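Cell division protein FtsZ 1 (Methanocaldococcus jannaschii, PDB 1W58) binds GTP, which it probably hydrolyses as it polymerises into the contractile ring formed at the future cell division site. Local coordinates at residues 158-163 and 172-177; 186-191 and 247-252; 122-127 and 151-156. One frame throughout, in Å; residues are numbered along the deposited sequence.

Interaction 1. Residues 158-163 and 172-177; sequences VTLPFV and NAMEGL. With G2P (phosphomethylphosphonic acid guanylate ester), chain B.
The pyrrolidine ring of Pro161 lies between Ala173 and the bound nucleotide. Its CD corner is set against the methyl group of Ala173, CD to CB 3.5 Å, with CG a little farther off. On the nucleotide's side its CB meets the ribose, 3.5 Å from O2' of the GTP analogue and nearly as close to O3'. A proline suits this place: it is compact, rigid and has no amide hydrogen to satisfy, and its CA also comes within 3.4 Å of that same O2'. Ala173, the smallest residue with a CB, lets the helix come this close to the ring.

Beside the proline, Leu160 sets its two methyls against Ala173 and its neighbour Met174. CD1 lies 4.3 Å from Ala173 CB, and CD2 reaches Met174 SD at 4.1 Å, the two side chains crossing at about a right angle. Met174 brings its sulphur there by a bent path: CG sits anti to the carbonyl carbon (chi1 -69°), and the chain folds again at chi2 and chi3. A flexible thioether can follow such a bend. Farther along, Val158 CG2 touches Leu177 CD1 at 4.2 Å. No hydrogen bond joins the two segments; they are held by apolar contact alone.

The chain just beyond Pro161 serves the nucleotide site: Phe162 N donates to OE2 of Glu165, whose OE1 bonds to the nucleotide, and the Phe162 ring meets Phe208 edge to face. Strand 158-160 and helix 172-177 run 142° apart in direction, as consecutive elements of a beta-alpha-beta crossover do. Strand 186-191 completes that unit beside Val158 and Leu160, and Leu351 of strand 350-353 lies against Leu160, Met174 and Leu177.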
loop_
_atom_site.group_PDB
_atom_site.type_symbol
_atom_site.label_atom_id
_atom_site.label_comp_id
_atom_site.label_asym_id
_atom_site.label_seq_id
_atom_site.Cartn_x
_atom_site.Cartn_y
_atom_site.Cartn_z
ATOM N N VAL A 158 -8.670 22.354 -14.454
ATOM C CA VAL A 158 -7.607 23.255 -14.033
ATOM C C VAL A 158 -7.330 24.412 -15.013
ATOM O O VAL A 158 -7.695 24.344 -16.204
ATOM C CB VAL A 158 -6.283 22.471 -13.895
ATOM C CG1 VAL A 158 -6.456 21.319 -12.923
ATOM C CG2 VAL A 158 -5.867 21.934 -15.259
ATOM N N THR A 159 -6.663 25.455 -14.511
ATOM C CA THR A 159 -6.310 26.604 -15.341
ATOM C C THR A 159 -4.800 26.728 -15.520
ATOM O O THR A 159 -4.004 26.267 -14.694
ATOM C CB THR A 159 -6.822 27.973 -14.750
ATOM O OG1 THR A 159 -6.292 28.164 -13.434
ATOM C CG2 THR A 159 -8.343 28.035 -14.683
ATOM N N LEU A 160 -4.417 27.334 -16.632
ATOM C CA LEU A 160 -3.019 27.609 -16.931
ATOM C C LEU A 160 -2.910 29.093 -16.529
ATOM O O LEU A 160 -3.866 29.833 -16.717
ATOM C CB LEU A 160 -2.779 27.423 -18.424
ATOM C CG LEU A 160 -1.921 26.245 -18.872
ATOM C CD1 LEU A 160 -2.013 25.075 -17.904
ATOM C CD2 LEU A 160 -2.368 25.868 -20.274
ATOM N N PRO A 161 -1.761 29.545 -15.980
ATOM C CA PRO A 161 -1.617 30.956 -15.565
ATOM C C PRO A 161 -1.609 32.004 -16.687
ATOM O O PRO A 161 -1.393 31.672 -17.865
ATOM C CB PRO A 161 -0.296 30.946 -14.810
ATOM C CG PRO A 161 0.536 29.998 -15.666
ATOM C CD PRO A 161 -0.459 28.846 -15.903
ATOM N N PHE A 162 -1.849 33.270 -16.324
ATOM C CA PHE A 162 -1.805 34.371 -17.313
ATOM C C PHE A 162 -0.337 34.524 -17.737
ATOM O O PHE A 162 0.538 34.096 -16.986
ATOM C CB PHE A 162 -2.260 35.658 -16.672
ATOM C CG PHE A 162 -3.714 35.695 -16.333
ATOM C CD1 PHE A 162 -4.661 35.980 -17.309
ATOM C CD2 PHE A 162 -4.138 35.535 -15.028
ATOM C CE1 PHE A 162 -6.018 36.113 -16.976
ATOM C CE2 PHE A 162 -5.484 35.665 -14.686
ATOM C CZ PHE A 162 -6.426 35.953 -15.655
ATOM N N VAL A 163 -0.035 35.103 -18.907
ATOM C CA VAL A 163 1.386 35.231 -19.275
ATOM C C VAL A 163 2.107 36.283 -18.426
ATOM O O VAL A 163 3.278 36.129 -18.098
ATOM C CB VAL A 163 1.619 35.571 -20.776
ATOM C CG1 VAL A 163 0.706 34.724 -21.652
ATOM C CG2 VAL A 163 1.443 37.039 -21.021
ATOM N N ASN A 172 6.219 25.580 -14.938
ATOM C CA ASN A 172 5.782 24.690 -13.863
ATOM C C ASN A 172 4.368 24.170 -14.082
ATOM O O ASN A 172 4.073 23.025 -13.737
ATOM C CB ASN A 172 5.824 25.400 -12.519
ATOM C CG ASN A 172 7.223 25.629 -12.039
ATOM O OD1 ASN A 172 7.441 26.399 -11.113
ATOM N ND2 ASN A 172 8.191 24.953 -12.661
ATOM N N ALA A 173 3.504 25.027 -14.637
ATOM C CA ALA A 173 2.112 24.685 -14.937
ATOM C C ALA A 173 2.097 23.628 -16.036
ATOM O O ALA A 173 1.407 22.637 -15.929
ATOM C CB ALA A 173 1.345 25.926 -15.400
ATOM N N MET A 174 2.878 23.840 -17.084
ATOM C CA MET A 174 2.941 22.883 -18.185
ATOM C C MET A 174 3.459 21.505 -17.738
ATOM O O MET A 174 2.891 20.476 -18.102
ATOM C CB MET A 174 3.804 23.451 -19.316
ATOM C CG MET A 174 3.153 24.640 -20.030
ATOM S SD MET A 174 1.445 24.276 -20.585
ATOM C CE MET A 174 1.728 22.966 -21.672
ATOM N N GLU A 175 4.527 21.475 -16.947
ATOM C CA GLU A 175 5.041 20.197 -16.457
ATOM C C GLU A 175 3.988 19.515 -15.580
ATOM O O GLU A 175 3.876 18.295 -15.563
ATOM C CB GLU A 175 6.336 20.396 -15.672
ATOM C CG GLU A 175 7.483 20.786 -16.585
ATOM C CD GLU A 175 8.786 21.101 -15.861
ATOM O OE1 GLU A 175 9.788 21.322 -16.579
ATOM O OE2 GLU A 175 8.813 21.138 -14.601
ATOM N N GLY A 176 3.207 20.301 -14.856
ATOM C CA GLY A 176 2.188 19.699 -14.033
ATOM C C GLY A 176 1.058 19.136 -14.889
ATOM O O GLY A 176 0.494 18.106 -14.548
ATOM N N LEU A 177 0.723 19.804 -15.990
ATOM C CA LEU A 177 -0.364 19.345 -16.865
ATOM C C LEU A 177 0.030 17.995 -17.445
ATOM O O LEU A 177 -0.768 17.075 -17.493
ATOM C CB LEU A 177 -0.613 20.354 -18.000
ATOM C CG LEU A 177 -1.848 20.175 -18.898
ATOM C CD1 LEU A 177 -3.130 20.539 -18.150
ATOM C CD2 LEU A 177 -1.694 21.063 -20.130
HETATM P PG G2P B . 1.895 27.518 -2.988
HETATM O O1G G2P B . 3.318 27.255 -3.184
HETATM O O2G G2P B . 1.681 28.923 -2.665
HETATM O O3G G2P B . 1.385 26.784 -1.723
HETATM O O3B G2P B . 1.079 26.964 -4.300
HETATM P PB G2P B . -0.549 27.061 -4.606
HETATM O O1B G2P B . -1.009 25.832 -5.258
HETATM O O2B G2P B . -1.426 27.423 -3.523
HETATM C C3A G2P B . -0.634 28.298 -5.877
HETATM P PA G2P B . -2.121 29.299 -5.868
HETATM O O1A G2P B . -3.348 28.548 -5.536
HETATM O O2A G2P B . -1.947 30.595 -5.202
HETATM O "O5'" G2P B . -2.165 29.428 -7.443
HETATM C "C5'" G2P B . -1.185 30.020 -8.247
HETATM C "C4'" G2P B . -1.714 30.055 -9.704
HETATM O "O4'" G2P B . -3.179 29.875 -9.740
HETATM C "C3'" G2P B . -1.381 31.413 -10.330
HETATM O "O3'" G2P B . -0.267 31.215 -11.211
HETATM C "C2'" G2P B . -2.692 31.848 -10.999
HETATM O "O2'" G2P B . -2.694 31.584 -12.384
HETATM C "C1'" G2P B . -3.810 31.046 -10.330
HETATM N N9 G2P B . -4.497 31.835 -9.255
HETATM C C8 G2P B . -3.962 32.444 -8.123
HETATM N N7 G2P B . -4.807 33.055 -7.361
HETATM C C5 G2P B . -6.039 32.868 -8.004
HETATM C C6 G2P B . -7.385 33.310 -7.648
HETATM O O6 G2P B . -7.754 33.976 -6.665
HETATM N N1 G2P B . -8.345 32.893 -8.590
HETATM C C2 G2P B . -8.082 32.144 -9.734
HETATM N N2 G2P B . -9.119 31.828 -10.533
HETATM N N3 G2P B . -6.834 31.732 -10.059
HETATM C C4 G2P B . -5.862 32.117 -9.173
#

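Interaction 2. Residues 186-191 and 247-252; sequences TLVVIP and GLAMIG
Val188 has CG1 anti to its backbone N (chi1 -175°), which sends that methyl to Ile251 CG2, 3.5 Å away, and leaves CG2 for Ala249 CB at 4.1 Å. In Ile190, CG1 lies anti to the carbonyl carbon (chi1 -39°), and its terminal CD1 closes on CD1 of Ile251 at 3.3 Å. The two isoleucines cross obliquely; the extra methylene of each reaches across as the strands part. Thr186 OG1 lies beside the Ala249 methyl, and the small alanine leaves room on that face for the Val188 and Thr186 side chains.

Three backbone bonds make this a parallel pairing: Leu187 N to Gly247 O and Ala249 N to Leu187 O, each 2.8 Å, then Val189 N to Ala249 O. The pairing joins strand 186-191, at the border of the nucleotide-binding sheet, to the start of strand 249-256, which goes on into the sheet of the C-terminal domain. The chain turns a corner at Leu248, and the positive phi of Gly247 suits a glycine there. Since the strands diverge at 50°, a water takes over where direct bonding stops, donating to Val189 O and accepting from Ile251 N. The Met250 side chain packs on Leu275 and Val340.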
loop_
_atom_site.group_PDB
_atom_site.type_symbol
_atom_site.label_atom_id
_atom_site.label_comp_id
_atom_site.label_asym_id
_atom_site.label_seq_id
_atom_site.Cartn_x
_atom_site.Cartn_y
_atom_site.Cartn_z
ATOM N N THR A 186 -10.361 12.116 -17.943
ATOM C CA THR A 186 -10.445 13.248 -18.848
ATOM C C THR A 186 -9.843 14.471 -18.102
ATOM O O THR A 186 -10.065 14.662 -16.904
ATOM C CB THR A 186 -11.886 13.507 -19.415
ATOM O OG1 THR A 186 -12.066 14.917 -19.617
ATOM C CG2 THR A 186 -12.951 12.973 -18.513
ATOM N N LEU A 187 -9.010 15.231 -18.812
ATOM C CA LEU A 187 -8.329 16.408 -18.282
ATOM C C LEU A 187 -8.781 17.694 -18.988
ATOM O O LEU A 187 -8.395 17.951 -20.137
ATOM C CB LEU A 187 -6.797 16.247 -18.430
ATOM C CG LEU A 187 -5.855 17.454 -18.186
ATOM C CD1 LEU A 187 -6.150 18.084 -16.882
ATOM C CD2 LEU A 187 -4.394 17.030 -18.213
ATOM N N VAL A 188 -9.587 18.494 -18.285
ATOM C CA VAL A 188 -10.126 19.767 -18.811
ATOM C C VAL A 188 -9.234 20.972 -18.460
ATOM O O VAL A 188 -9.134 21.318 -17.282
ATOM C CB VAL A 188 -11.539 20.031 -18.220
ATOM C CG1 VAL A 188 -12.163 21.276 -18.832
ATOM C CG2 VAL A 188 -12.429 18.824 -18.464
ATOM N N VAL A 189 -8.591 21.585 -19.472
ATOM C CA VAL A 189 -7.724 22.773 -19.310
ATOM C C VAL A 189 -8.352 24.083 -19.781
ATOM O O VAL A 189 -8.807 24.163 -20.924
ATOM C CB VAL A 189 -6.422 22.754 -20.151
ATOM C CG1 VAL A 189 -5.226 22.638 -19.258
ATOM C CG2 VAL A 189 -6.472 21.693 -21.217
ATOM N N ILE A 190 -8.323 25.100 -18.912
ATOM C CA ILE A 190 -8.819 26.448 -19.203
ATOM C C ILE A 190 -7.574 27.362 -19.202
ATOM O O ILE A 190 -6.979 27.600 -18.156
ATOM C CB ILE A 190 -9.690 27.027 -18.076
ATOM C CG1 ILE A 190 -10.593 25.964 -17.457
ATOM C CG2 ILE A 190 -10.446 28.224 -18.601
ATOM C CD1 ILE A 190 -11.864 25.766 -18.137
ATOM N N PRO A 191 -7.157 27.879 -20.360
ATOM C CA PRO A 191 -5.975 28.757 -20.361
ATOM C C PRO A 191 -6.405 30.194 -20.013
ATOM O O PRO A 191 -6.973 30.871 -20.867
ATOM C CB PRO A 191 -5.466 28.675 -21.802
ATOM C CG PRO A 191 -6.353 27.632 -22.480
ATOM C CD PRO A 191 -7.644 27.658 -21.726
ATOM N N GLY A 247 -9.231 11.973 -22.614
ATOM C CA GLY A 247 -7.904 12.539 -22.863
ATOM C C GLY A 247 -7.806 14.010 -22.462
ATOM O O GLY A 247 -8.143 14.371 -21.339
ATOM N N LEU A 248 -7.346 14.861 -23.376
ATOM C CA LEU A 248 -7.261 16.296 -23.118
ATOM C C LEU A 248 -8.592 16.923 -23.590
ATOM O O LEU A 248 -9.079 16.589 -24.683
ATOM C CB LEU A 248 -6.108 16.914 -23.913
ATOM C CG LEU A 248 -5.414 18.139 -23.300
ATOM C CD1 LEU A 248 -4.704 18.938 -24.392
ATOM C CD2 LEU A 248 -6.427 19.009 -22.605
ATOM N N ALA A 249 -9.190 17.799 -22.776
ATOM C CA ALA A 249 -10.452 18.461 -23.144
ATOM C C ALA A 249 -10.390 19.982 -22.966
ATOM O O ALA A 249 -9.585 20.500 -22.181
ATOM C CB ALA A 249 -11.599 17.906 -22.321
ATOM N N MET A 250 -11.245 20.695 -23.691
ATOM C CA MET A 250 -11.304 22.155 -23.609
ATOM C C MET A 250 -12.750 22.583 -23.585
ATOM O O MET A 250 -13.611 21.829 -23.997
ATOM C CB MET A 250 -10.565 22.798 -24.785
ATOM C CG MET A 250 -9.061 22.538 -24.744
ATOM S SD MET A 250 -8.085 23.728 -25.687
ATOM C CE MET A 250 -7.169 22.683 -26.696
ATOM N N ILE A 251 -13.044 23.769 -23.073
ATOM C CA ILE A 251 -14.426 24.168 -23.047
ATOM C C ILE A 251 -14.751 25.397 -23.872
ATOM O O ILE A 251 -13.875 26.023 -24.487
ATOM C CB ILE A 251 -14.950 24.358 -21.599
ATOM C CG1 ILE A 251 -14.915 25.828 -21.174
ATOM C CG2 ILE A 251 -14.164 23.474 -20.663
ATOM C CD1 ILE A 251 -13.556 26.348 -20.877
ATOM N N GLY A 252 -16.045 25.695 -23.903
ATOM C CA GLY A 252 -16.565 26.832 -24.630
ATOM C C GLY A 252 -17.814 27.253 -23.888
ATOM O O GLY A 252 -18.596 26.402 -23.471
HETATM O O HOH W 1 -10.783 25.518 -22.366
#

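Interaction 3. Residues 122-127 and 151-156; sequences SDMVFI and GALTVA
Met124 and Leu153 lie side by side and point the same way, on one face of the sheet. The methionine has CG anti to its own N (chi1 -167°) and stays extended beyond it, which carries CE past Leu153 CD1 at 3.3 Å and on to Val155 CG2 at 3.8 Å, crossing the valine at a slant. The next pair, Phe126 and Val155, also runs side by side: Val155 CB stands 4.2 Å above one face of the phenyl ring, displaced toward its rim. Helix 236-243 packs on this side, with Met243 against Met124, Leu153 and Val155. Were Met124 replaced by a serine, Leu153 CD1 and Val155 CG2 would probably lose the methyl that ties them together, and a gap would be likely to open beneath Met243.

Val125, Ile127 and Ala156 occupy the other face. Val125 CG2 touches the methyl of Ala152 at 3.9 Å, and helix 135-149 packs on Val125, Ile127 and Ala152 through Ser147 and Val143. That helix ends in a Schellman motif at Gly151, whose backbone angles would jam any CB against the preceding carbonyl.

Helix and strands form one beta-alpha-beta unit in the parallel sheet of the GTPase domain. Four backbone hydrogen bonds bind the strands, from Leu153 N to Asp123 O at 3.0 Å to Ile127 N to Val155 O at 2.7 Å. Polar side chains look elsewhere: Thr154 OG1 bonds to Ser147 OG and Ser122 OG to Thr41 OG1. The backbone therefore sets the strand alignment, while the apolar side chains probably govern how the helices settle on the two faces.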
loop_
_atom_site.group_PDB
_atom_site.type_symbol
_atom_site.label_atom_id
_atom_site.label_comp_id
_atom_site.label_asym_id
_atom_site.label_seq_id
_atom_site.Cartn_x
_atom_site.Cartn_y
_atom_site.Cartn_z
ATOM N N SER A 122 -16.289 7.421 -3.404
ATOM C CA SER A 122 -16.754 8.200 -4.542
ATOM C C SER A 122 -16.813 7.433 -5.846
ATOM O O SER A 122 -15.879 6.712 -6.186
ATOM C CB SER A 122 -15.840 9.406 -4.756
ATOM O OG SER A 122 -15.647 10.121 -3.550
ATOM N N ASP A 123 -17.909 7.628 -6.581
ATOM C CA ASP A 123 -18.109 7.011 -7.888
ATOM C C ASP A 123 -17.351 7.864 -8.885
ATOM O O ASP A 123 -16.883 7.375 -9.904
ATOM C CB ASP A 123 -19.585 7.032 -8.304
ATOM C CG ASP A 123 -20.453 6.026 -7.540
ATOM O OD1 ASP A 123 -21.325 6.469 -6.759
ATOM O OD2 ASP A 123 -20.276 4.801 -7.741
ATOM N N MET A 124 -17.244 9.155 -8.570
ATOM C CA MET A 124 -16.574 10.117 -9.438
ATOM C C MET A 124 -15.846 11.181 -8.609
ATOM O O MET A 124 -16.358 11.628 -7.580
ATOM C CB MET A 124 -17.608 10.796 -10.359
ATOM C CG MET A 124 -17.009 11.609 -11.543
ATOM S SD MET A 124 -18.290 12.476 -12.555
ATOM C CE MET A 124 -17.350 13.031 -13.912
ATOM N N VAL A 125 -14.661 11.579 -9.081
ATOM C CA VAL A 125 -13.837 12.582 -8.423
ATOM C C VAL A 125 -13.378 13.669 -9.390
ATOM O O VAL A 125 -12.831 13.378 -10.468
ATOM C CB VAL A 125 -12.563 11.951 -7.775
ATOM C CG1 VAL A 125 -11.663 13.068 -7.168
ATOM C CG2 VAL A 125 -12.965 10.958 -6.682
ATOM N N PHE A 126 -13.617 14.921 -8.996
ATOM C CA PHE A 126 -13.232 16.101 -9.772
ATOM C C PHE A 126 -12.058 16.708 -9.016
ATOM O O PHE A 126 -12.149 16.937 -7.806
ATOM C CB PHE A 126 -14.381 17.128 -9.802
ATOM C CG PHE A 126 -15.391 16.914 -10.914
ATOM C CD1 PHE A 126 -15.278 17.608 -12.124
ATOM C CD2 PHE A 126 -16.455 16.024 -10.752
ATOM C CE1 PHE A 126 -16.214 17.416 -13.163
ATOM C CE2 PHE A 126 -17.397 15.824 -11.780
ATOM C CZ PHE A 126 -17.270 16.520 -12.979
ATOM N N ILE A 127 -10.953 16.943 -9.715
ATOM C CA ILE A 127 -9.775 17.536 -9.109
ATOM C C ILE A 127 -9.596 18.937 -9.716
ATOM O O ILE A 127 -9.354 19.064 -10.921
ATOM C CB ILE A 127 -8.509 16.743 -9.444
ATOM C CG1 ILE A 127 -8.821 15.240 -9.466
ATOM C CG2 ILE A 127 -7.395 17.137 -8.476
ATOM C CD1 ILE A 127 -8.318 14.470 -8.301
ATOM N N GLY A 151 -10.758 3.203 -8.235
ATOM C CA GLY A 151 -11.825 2.922 -9.179
ATOM C C GLY A 151 -12.825 4.009 -9.562
ATOM O O GLY A 151 -13.784 3.724 -10.292
ATOM N N ALA A 152 -12.613 5.242 -9.102
ATOM C CA ALA A 152 -13.529 6.346 -9.410
ATOM C C ALA A 152 -13.232 6.970 -10.760
ATOM O O ALA A 152 -12.103 6.917 -11.227
ATOM C CB ALA A 152 -13.439 7.413 -8.328
ATOM N N LEU A 153 -14.253 7.542 -11.394
ATOM C CA LEU A 153 -14.063 8.213 -12.685
ATOM C C LEU A 153 -13.321 9.459 -12.207
ATOM O O LEU A 153 -13.802 10.181 -11.316
ATOM C CB LEU A 153 -15.422 8.606 -13.290
ATOM C CG LEU A 153 -15.732 8.781 -14.789
ATOM C CD1 LEU A 153 -16.703 9.957 -14.899
ATOM C CD2 LEU A 153 -14.510 8.976 -15.673
ATOM N N THR A 154 -12.163 9.696 -12.809
ATOM C CA THR A 154 -11.265 10.779 -12.419
ATOM C C THR A 154 -11.124 11.919 -13.436
ATOM O O THR A 154 -10.459 11.778 -14.476
ATOM C CB THR A 154 -9.869 10.160 -12.086
ATOM O OG1 THR A 154 -10.033 9.199 -11.037
ATOM C CG2 THR A 154 -8.886 11.200 -11.622
ATOM N N VAL A 155 -11.744 13.051 -13.100
ATOM C CA VAL A 155 -11.725 14.230 -13.950
ATOM C C VAL A 155 -11.107 15.435 -13.262
ATOM O O VAL A 155 -11.386 15.728 -12.090
ATOM C CB VAL A 155 -13.147 14.633 -14.397
ATOM C CG1 VAL A 155 -13.074 15.845 -15.309
ATOM C CG2 VAL A 155 -13.814 13.473 -15.115
ATOM N N ALA A 156 -10.273 16.127 -14.023
ATOM C CA ALA A 156 -9.588 17.323 -13.562
ATOM C C ALA A 156 -10.062 18.532 -14.367
ATOM O O ALA A 156 -10.253 18.432 -15.591
ATOM C CB ALA A 156 -8.074 17.154 -13.746
#

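In the fold
All three interactions are buried; none is a surface contact. Strand 153-160 serves both interaction 3, through its first half, and interaction 1, through its end, where it runs out beside the nucleotide. Its other neighbour, strand 186-191, belongs to interaction 2: Val188 N bonds to Ala156 O and Ile190 N to Val158 O, so the sheet links all three. Their chemistry follows their place. Interaction 3, inside the sheet, and interaction 2, at its border, rest on parallel backbone hydrogen bonds, the latter crossing to the C-terminal domain with a water bridging where the strands part. Interaction 1, strand against helix, has apolar contacts only, and it alone touches the nucleotide.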